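Local coordinates for NADB-Rossmann Superfamily protein (Streptococcus agalactiae, PDB 3LEC) that probably methylates N1 of adenine 22 in tRNA, as a zinc-binding member of the TrmK family with a Rossmann-like methyltransferase domain, at residues 198-202 with 216-220; 4-8 with 37-42; 104-109 with 131-135. All blocks are in the same frame, centred on the assembly; numbering follows the deposited sequence.

Overall arrangement
The three contacts belong to separate parts of one chain. Contact 3 joins helices 101-110 and 129-138, which pack on the seven-stranded methyltransferase sheet, and is nearest the chain's centre, about 10 Å from it. Contact 2 ties the N-terminal segment to helix 34-41, and contact 1 joins the two C-terminal helices, 185-204 and 210-227; these two contacts lie on opposite sides of the chain's centre, with centres about 43 Å apart. Contact 3 is about 25 Å from contact 1 and 29 Å from contact 2, between centres. The zinc site, Asp140 with His165, is nearest contact 3: the Trp135 side chain is about 12 Å from the metal. Contacts 1 and 2 lie away from it.

Contact 1 (198-202 with 216-220); sequences LTFAL and LEDKI
The carboxylate of Glu217 is the flat group that meets the facing helix, and it does so through one oxygen: OE1 lies 3.8 Å from Leu202 CD1, with the other methyl of Leu202 slightly farther off. A bend at chi2 (-84°) brings this acid end back toward the partner helix although its CB points away, so the oxygen borders the apolar seam. Within the seam, Leu216 divides its branches between two leucines. Its CD1 reaches the backbone of Leu202, 3.8 Å from the CA, and also touches the Ala201 methyl, while its CD2 meets Leu198 CD2 at 3.8 Å. The Leu202 and Leu216 side chains run antiparallel as they pass. Ile220 fills the next position, with its CG1 3.7 Å from Leu198 CB and its CD1 near Leu202 CB. The aliphatic base of Lys219 closes one side, CB against Leu198 CD1, before the extended chain carries its amine away. These residues join helices 185-204 and 210-227 as a C-terminal antiparallel hairpin. The local axes approach to 10.0 Å at 156°, consistent with the coiled-coil region of TrmK proteins, and the seam continues along helix 210-227 to Arg213 beside Leu202 and Ile223 beside Leu198.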
loop_
_atom_site.group_PDB
_atom_site.type_symbol
_atom_site.label_atom_id
_atom_site.label_comp_id
_atom_site.label_asym_id
_atom_site.label_seq_id
_atom_site.Cartn_x
_atom_site.Cartn_y
_atom_site.Cartn_z
ATOM N N LEU A 198 -6.317 13.532 18.537
ATOM C CA LEU A 198 -5.212 14.340 18.971
ATOM C C LEU A 198 -5.647 15.337 20.050
ATOM O O LEU A 198 -4.875 15.682 20.939
ATOM C CB LEU A 198 -4.602 15.073 17.777
ATOM C CG LEU A 198 -3.955 14.168 16.709
ATOM C CD1 LEU A 198 -3.660 15.010 15.501
ATOM C CD2 LEU A 198 -2.678 13.488 17.196
ATOM N N THR A 199 -6.886 15.800 19.954
ATOM C CA THR A 199 -7.387 16.762 20.926
ATOM C C THR A 199 -7.618 16.098 22.302
ATOM O O THR A 199 -7.298 16.684 23.339
ATOM C CB THR A 199 -8.640 17.477 20.408
ATOM O OG1 THR A 199 -8.308 18.163 19.182
ATOM C CG2 THR A 199 -9.134 18.505 21.450
ATOM N N PHE A 200 -8.146 14.871 22.310
ATOM C CA PHE A 200 -8.179 14.062 23.533
ATOM C C PHE A 200 -6.756 13.827 24.073
ATOM O O PHE A 200 -6.526 13.922 25.291
ATOM C CB PHE A 200 -8.837 12.695 23.277
ATOM C CG PHE A 200 -10.328 12.683 23.406
ATOM C CD1 PHE A 200 -10.943 12.772 24.666
ATOM C CD2 PHE A 200 -11.126 12.498 22.292
ATOM C CE1 PHE A 200 -12.349 12.719 24.796
ATOM C CE2 PHE A 200 -12.535 12.451 22.416
ATOM C CZ PHE A 200 -13.136 12.556 23.673
ATOM N N ALA A 201 -5.820 13.475 23.174
ATOM C CA ALA A 201 -4.422 13.203 23.533
ATOM C C ALA A 201 -3.753 14.411 24.215
ATOM O O ALA A 201 -3.068 14.267 25.230
ATOM C CB ALA A 201 -3.625 12.796 22.275
ATOM N N LEU A 202 -3.955 15.584 23.643
ATOM C CA LEU A 202 -3.255 16.795 24.084
ATOM C C LEU A 202 -3.780 17.224 25.439
ATOM O O LEU A 202 -2.998 17.647 26.286
ATOM C CB LEU A 202 -3.408 17.921 23.051
ATOM C CG LEU A 202 -2.618 19.259 23.045
ATOM C CD1 LEU A 202 -3.407 20.426 23.589
ATOM C CD2 LEU A 202 -1.202 19.237 23.624
ATOM N N LEU A 216 2.153 17.214 19.386
ATOM C CA LEU A 216 0.705 17.155 19.191
ATOM C C LEU A 216 0.171 18.459 18.633
ATOM O O LEU A 216 -0.636 18.448 17.715
ATOM C CB LEU A 216 -0.010 16.803 20.496
ATOM C CG LEU A 216 0.258 15.388 20.983
ATOM C CD1 LEU A 216 -0.322 15.188 22.368
ATOM C CD2 LEU A 216 -0.293 14.334 19.997
ATOM N N GLU A 217 0.621 19.585 19.192
ATOM C CA GLU A 217 0.234 20.877 18.667
ATOM C C GLU A 217 0.608 21.021 17.186
ATOM O O GLU A 217 -0.156 21.597 16.415
ATOM C CB GLU A 217 0.889 21.997 19.481
ATOM C CG GLU A 217 0.453 22.045 20.923
ATOM C CD GLU A 217 -0.834 22.805 21.139
ATOM O OE1 GLU A 217 -1.100 23.149 22.316
ATOM O OE2 GLU A 217 -1.572 23.061 20.155
ATOM N N ASP A 218 1.776 20.514 16.795
ATOM C CA ASP A 218 2.198 20.600 15.390
ATOM C C ASP A 218 1.235 19.836 14.477
ATOM O O ASP A 218 0.835 20.354 13.422
ATOM C CB ASP A 218 3.653 20.160 15.160
ATOM C CG ASP A 218 4.244 20.776 13.883
ATOM O OD1 ASP A 218 4.546 20.027 12.923
ATOM O OD2 ASP A 218 4.349 22.026 13.820
ATOM N N LYS A 219 0.819 18.642 14.910
ATOM C CA LYS A 219 -0.104 17.816 14.110
ATOM C C LYS A 219 -1.481 18.471 14.034
ATOM O O LYS A 219 -2.097 18.523 12.976
ATOM C CB LYS A 219 -0.208 16.402 14.698
ATOM C CG LYS A 219 1.136 15.608 14.668
ATOM C CD LYS A 219 1.037 14.220 15.313
ATOM C CE LYS A 219 2.366 13.468 15.206
ATOM N NZ LYS A 219 2.453 12.369 16.213
ATOM N N ILE A 220 -1.942 18.985 15.166
ATOM C CA ILE A 220 -3.257 19.615 15.244
ATOM C C ILE A 220 -3.351 20.795 14.292
ATOM O O ILE A 220 -4.332 20.928 13.547
ATOM C CB ILE A 220 -3.631 20.015 16.709
ATOM C CG1 ILE A 220 -4.044 18.749 17.480
ATOM C CG2 ILE A 220 -4.802 20.988 16.715
ATOM C CD1 ILE A 220 -3.784 18.792 19.011
#

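Contact 2 (4-8 with 37-42); sequences MDLQL and IFLLQM
Gln41 on helix 34-41 grips the backbone of the extended N-terminal segment. Its OE1 accepts the amide of Leu6 at 2.8 Å from Leu6 N, with an N-H...O angle of 159°; the donor lies a little off the carbonyl plane. The helix is the first one after strand 23-28 in the Rossmann-like methyltransferase fold, so the bond fastens the N-terminal segment to the domain. The other end of the same amide, NE2, faces Met4 O in a weak and less certain bond. The Asp5 side chain crosses that of Gln41 obliquely, OD1 3.6 Å from Gln41 CD, and its carboxylate is turned 46° from the amide plane. With chi1 at 83°, CG of Gln41 sits between the backbone N and carbonyl carbon, and the chain beyond it runs extended to the segment.

Next to this polar pair, Leu6 divides its two methyls between adjacent helix residues: CD2 packs on Ile37 CG2 at 3.8 Å, while CD1 lies against Phe38 CB. Leu8 then approaches the root of the Phe38 ring obliquely with CD1. Farther out, Met42, a selenomethionine, lays its CG over one face of that ring, 3.6 Å above the plane. His68 touches both Ile37 and Gln41, and Gln13 and Tyr34 touch Leu8, linking the segment to helix 10-16 and the start of helix 34-41. At the edge of the Phe38 ring, near its plane, Leu6 O stands 3.6 Å from Phe38 CD1.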
loop_
_atom_site.group_PDB
_atom_site.type_symbol
_atom_site.label_atom_id
_atom_site.label_comp_id
_atom_site.label_asym_id
_atom_site.label_seq_id
_atom_site.Cartn_x
_atom_site.Cartn_y
_atom_site.Cartn_z
HETATM N N MSE A 4 -16.265 -20.127 -9.620
HETATM C CA MSE A 4 -14.989 -19.888 -8.934
HETATM C C MSE A 4 -14.509 -18.430 -9.000
HETATM O O MSE A 4 -13.490 -18.093 -8.405
HETATM C CB MSE A 4 -13.892 -20.828 -9.426
HETATM C CG MSE A 4 -14.154 -22.307 -9.161
HETATM SE SE MSE A 4 -14.251 -22.747 -7.241
HETATM C CE MSE A 4 -12.423 -22.347 -6.697
ATOM N N ASP A 5 -15.230 -17.567 -9.697
ATOM C CA ASP A 5 -14.876 -16.141 -9.663
ATOM C C ASP A 5 -14.993 -15.613 -8.231
ATOM O O ASP A 5 -15.969 -15.890 -7.531
ATOM C CB ASP A 5 -15.743 -15.340 -10.625
ATOM C CG ASP A 5 -15.350 -15.555 -12.074
ATOM O OD1 ASP A 5 -14.275 -16.161 -12.355
ATOM O OD2 ASP A 5 -16.113 -15.094 -12.939
ATOM N N LEU A 6 -13.983 -14.878 -7.787
ATOM C CA LEU A 6 -14.028 -14.314 -6.462
ATOM C C LEU A 6 -14.285 -12.826 -6.514
ATOM O O LEU A 6 -13.939 -12.142 -7.499
ATOM C CB LEU A 6 -12.793 -14.676 -5.630
ATOM C CG LEU A 6 -11.349 -14.319 -5.930
ATOM C CD1 LEU A 6 -11.075 -12.827 -5.675
ATOM C CD2 LEU A 6 -10.505 -15.151 -4.982
ATOM N N GLN A 7 -14.936 -12.348 -5.456
ATOM C CA GLN A 7 -15.240 -10.948 -5.270
ATOM C C GLN A 7 -14.301 -10.459 -4.188
ATOM O O GLN A 7 -14.320 -10.966 -3.053
ATOM C CB GLN A 7 -16.706 -10.736 -4.832
ATOM C CG GLN A 7 -17.760 -11.097 -5.899
ATOM C CD GLN A 7 -19.218 -10.771 -5.504
ATOM O OE1 GLN A 7 -19.547 -10.570 -4.331
ATOM N NE2 GLN A 7 -20.098 -10.750 -6.501
ATOM N N LEU A 8 -13.464 -9.487 -4.543
ATOM C CA LEU A 8 -12.502 -8.891 -3.610
ATOM C C LEU A 8 -13.176 -7.948 -2.621
ATOM O O LEU A 8 -14.207 -7.339 -2.926
ATOM C CB LEU A 8 -11.424 -8.114 -4.364
ATOM C CG LEU A 8 -10.424 -8.933 -5.214
ATOM C CD1 LEU A 8 -9.545 -7.958 -5.952
ATOM C CD2 LEU A 8 -9.572 -9.842 -4.328
ATOM N N ILE A 37 -5.415 -14.125 -7.773
ATOM C CA ILE A 37 -6.467 -14.974 -8.356
ATOM C C ILE A 37 -7.509 -14.140 -9.104
ATOM O O ILE A 37 -7.932 -14.506 -10.191
ATOM C CB ILE A 37 -7.150 -15.910 -7.291
ATOM C CG1 ILE A 37 -6.166 -17.006 -6.860
ATOM C CG2 ILE A 37 -8.442 -16.546 -7.828
ATOM C CD1 ILE A 37 -6.476 -17.605 -5.506
ATOM N N PHE A 38 -7.925 -13.032 -8.513
ATOM C CA PHE A 38 -8.889 -12.169 -9.166
ATOM C C PHE A 38 -8.355 -11.735 -10.529
ATOM O O PHE A 38 -9.038 -11.867 -11.551
ATOM C CB PHE A 38 -9.193 -10.922 -8.338
ATOM C CG PHE A 38 -10.087 -9.964 -9.067
ATOM C CD1 PHE A 38 -11.421 -10.302 -9.321
ATOM C CD2 PHE A 38 -9.574 -8.777 -9.589
ATOM C CE1 PHE A 38 -12.259 -9.446 -10.053
ATOM C CE2 PHE A 38 -10.403 -7.886 -10.304
ATOM C CZ PHE A 38 -11.738 -8.219 -10.544
ATOM N N LEU A 39 -7.114 -11.259 -10.530
ATOM C CA LEU A 39 -6.541 -10.624 -11.714
ATOM C C LEU A 39 -6.323 -11.654 -12.805
ATOM O O LEU A 39 -6.550 -11.348 -13.979
ATOM C CB LEU A 39 -5.232 -9.924 -11.366
ATOM C CG LEU A 39 -5.429 -8.680 -10.497
ATOM C CD1 LEU A 39 -4.070 -8.099 -10.144
ATOM C CD2 LEU A 39 -6.348 -7.639 -11.221
ATOM N N LEU A 40 -5.881 -12.857 -12.417
ATOM C CA LEU A 40 -5.655 -13.939 -13.384
ATOM C C LEU A 40 -6.936 -14.599 -13.886
ATOM O O LEU A 40 -7.033 -14.933 -15.071
ATOM C CB LEU A 40 -4.683 -14.998 -12.832
ATOM C CG LEU A 40 -3.205 -14.777 -13.189
ATOM C CD1 LEU A 40 -2.993 -14.744 -14.722
ATOM C CD2 LEU A 40 -2.619 -13.500 -12.553
ATOM N N GLN A 41 -7.922 -14.786 -13.005
ATOM C CA GLN A 41 -9.172 -15.412 -13.440
ATOM C C GLN A 41 -9.908 -14.512 -14.439
ATOM O O GLN A 41 -10.629 -15.012 -15.298
ATOM C CB GLN A 41 -10.069 -15.789 -12.256
ATOM C CG GLN A 41 -10.920 -14.653 -11.721
ATOM C CD GLN A 41 -11.546 -14.941 -10.344
ATOM O OE1 GLN A 41 -12.193 -14.074 -9.761
ATOM N NE2 GLN A 41 -11.355 -16.145 -9.837
HETATM N N MSE A 42 -9.710 -13.195 -14.350
HETATM C CA MSE A 42 -10.428 -12.263 -15.234
HETATM C C MSE A 42 -9.615 -11.994 -16.503
HETATM O O MSE A 42 -10.059 -11.253 -17.381
HETATM C CB MSE A 42 -10.729 -10.930 -14.540
HETATM C CG MSE A 42 -11.485 -11.034 -13.221
HETATM SE SE MSE A 42 -13.311 -11.648 -13.454
HETATM C CE MSE A 42 -14.104 -9.902 -13.939
#

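Contact 3 (104-109 with 131-135)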
loop_
_atom_site.group_PDB
_atom_site.type_symbol
_atom_site.label_atom_id
_atom_site.label_comp_id
_atom_site.label_asym_id
_atom_site.label_seq_id
_atom_site.Cartn_x
_atom_site.Cartn_y
_atom_site.Cartn_z
ATOM N N ILE A 104 6.435 -1.387 4.953
ATOM C CA ILE A 104 6.502 -1.394 3.502
ATOM C C ILE A 104 7.789 -0.723 3.030
ATOM O O ILE A 104 8.490 -1.247 2.155
ATOM C CB ILE A 104 5.252 -0.725 2.856
ATOM C CG1 ILE A 104 3.999 -1.568 3.131
ATOM C CG2 ILE A 104 5.416 -0.575 1.332
ATOM C CD1 ILE A 104 2.684 -0.952 2.589
ATOM N N ALA A 105 8.083 0.437 3.606
ATOM C CA ALA A 105 9.275 1.187 3.194
ATOM C C ALA A 105 10.538 0.345 3.438
ATOM O O ALA A 105 11.467 0.332 2.615
ATOM C CB ALA A 105 9.340 2.516 3.912
ATOM N N ASP A 106 10.557 -0.364 4.564
ATOM C CA ASP A 106 11.674 -1.254 4.894
ATOM C C ASP A 106 11.872 -2.408 3.938
ATOM O O ASP A 106 13.013 -2.759 3.633
ATOM C CB ASP A 106 11.546 -1.807 6.313
ATOM C CG ASP A 106 11.933 -0.796 7.364
ATOM O OD1 ASP A 106 12.455 0.292 7.014
ATOM O OD2 ASP A 106 11.732 -1.097 8.554
ATOM N N ILE A 107 10.776 -3.046 3.534
ATOM C CA ILE A 107 10.820 -4.152 2.577
ATOM C C ILE A 107 11.354 -3.617 1.238
ATOM O O ILE A 107 12.188 -4.245 0.591
ATOM C CB ILE A 107 9.424 -4.793 2.405
ATOM C CG1 ILE A 107 8.986 -5.477 3.702
ATOM C CG2 ILE A 107 9.367 -5.742 1.181
ATOM C CD1 ILE A 107 7.521 -5.882 3.716
ATOM N N LEU A 108 10.882 -2.435 0.854
ATOM C CA LEU A 108 11.346 -1.795 -0.376
ATOM C C LEU A 108 12.829 -1.414 -0.304
ATOM O O LEU A 108 13.584 -1.643 -1.260
ATOM C CB LEU A 108 10.497 -0.568 -0.688
ATOM C CG LEU A 108 9.071 -0.859 -1.151
ATOM C CD1 LEU A 108 8.288 0.453 -1.260
ATOM C CD2 LEU A 108 9.051 -1.660 -2.469
ATOM N N ASN A 109 13.233 -0.822 0.819
ATOM C CA ASN A 109 14.619 -0.370 1.014
ATOM C C ASN A 109 15.609 -1.539 1.022
ATOM O O ASN A 109 16.633 -1.476 0.358
ATOM C CB ASN A 109 14.760 0.475 2.280
ATOM C CG ASN A 109 16.044 1.322 2.291
ATOM O OD1 ASN A 109 16.152 2.318 1.587
ATOM N ND2 ASN A 109 17.002 0.930 3.112
ATOM N N ASP A 131 5.590 8.137 6.557
ATOM C CA ASP A 131 6.906 7.509 6.515
ATOM C C ASP A 131 7.183 6.807 5.182
ATOM O O ASP A 131 8.304 6.810 4.686
ATOM C CB ASP A 131 7.069 6.519 7.662
ATOM C CG ASP A 131 7.200 7.206 9.012
ATOM O OD1 ASP A 131 7.646 8.373 9.060
ATOM O OD2 ASP A 131 6.875 6.563 10.038
ATOM N N LEU A 132 6.151 6.207 4.610
ATOM C CA LEU A 132 6.268 5.565 3.302
ATOM C C LEU A 132 6.456 6.648 2.220
ATOM O O LEU A 132 7.316 6.522 1.365
ATOM C CB LEU A 132 5.060 4.683 3.003
ATOM C CG LEU A 132 4.972 4.007 1.625
ATOM C CD1 LEU A 132 6.196 3.132 1.330
ATOM C CD2 LEU A 132 3.687 3.209 1.485
ATOM N N ARG A 133 5.643 7.701 2.265
ATOM C CA ARG A 133 5.839 8.818 1.347
ATOM C C ARG A 133 7.269 9.392 1.437
ATOM O O ARG A 133 7.866 9.726 0.409
ATOM C CB ARG A 133 4.790 9.923 1.556
ATOM C CG ARG A 133 3.400 9.496 1.096
ATOM C CD ARG A 133 2.443 10.687 0.892
ATOM N NE ARG A 133 1.091 10.165 0.725
ATOM C CZ ARG A 133 0.252 9.893 1.737
ATOM N NH1 ARG A 133 0.597 10.146 2.998
ATOM N NH2 ARG A 133 -0.934 9.383 1.474
ATOM N N LYS A 134 7.816 9.489 2.648
ATOM C CA LYS A 134 9.159 10.054 2.818
ATOM C C LYS A 134 10.201 9.189 2.145
ATOM O O LYS A 134 11.124 9.700 1.514
ATOM C CB LYS A 134 9.532 10.206 4.286
ATOM C CG LYS A 134 8.846 11.346 5.013
ATOM C CD LYS A 134 9.137 11.245 6.513
ATOM C CE LYS A 134 8.697 12.495 7.261
ATOM N NZ LYS A 134 9.172 12.469 8.683
ATOM N N TRP A 135 10.023 7.883 2.260
ATOM C CA TRP A 135 10.946 6.945 1.662
ATOM C C TRP A 135 10.840 7.001 0.146
ATOM O O TRP A 135 11.856 6.995 -0.526
ATOM C CB TRP A 135 10.717 5.526 2.156
ATOM C CG TRP A 135 11.758 4.594 1.582
ATOM C CD1 TRP A 135 12.939 4.236 2.162
ATOM C CD2 TRP A 135 11.713 3.938 0.304
ATOM N NE1 TRP A 135 13.634 3.397 1.319
ATOM C CE2 TRP A 135 12.901 3.193 0.178
ATOM C CE3 TRP A 135 10.767 3.883 -0.733
ATOM C CZ2 TRP A 135 13.184 2.398 -0.953
ATOM C CZ3 TRP A 135 11.066 3.110 -1.875
ATOM C CH2 TRP A 135 12.273 2.377 -1.966
#
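Trp135 lies over helix 101-110 and presents each part of its side chain to a different residue there. The two helices belong to successive beta-alpha-beta units of the Rossmann-like methyltransferase sheet: helix 101-110 connects strands 93-99 and 120-125, and helix 129-138 follows the latter. Near the root, Trp135 CB rests 3.7 Å from Ala105 CB, and CG stays close to the same methyl; the small alanine is where the backbones come nearest. With CG anti to the backbone nitrogen (chi1 -176°), the indole extends along the neighbouring helix. Its pyrrole edge turns to Asn109, whose amide stands almost perpendicular, 88° from the ring plane. CZ2 passes beside the Asn109 backbone, 3.7 Å from its N. At the far rim CH2 and CZ3 lie against Leu108, whose CB forms a CH-pi contact over the ring face, 4.0 Å from the centroid of the six-membered ring. Phe141 meets the indole with the two planes not far from parallel.

One turn earlier, Leu132 CD1 packs on Ile104 CG2 at 3.8 Å and also approaches Ala105 and Leu108. Pro125 of strand 120-125 touches both Ile104 and Leu132, seating the helix pair on the sheet. The polar link is nearly straight: Trp135 NE1 donates to Asn109 OD1 at 2.8 Å and 171°, with the oxygen in the ring plane.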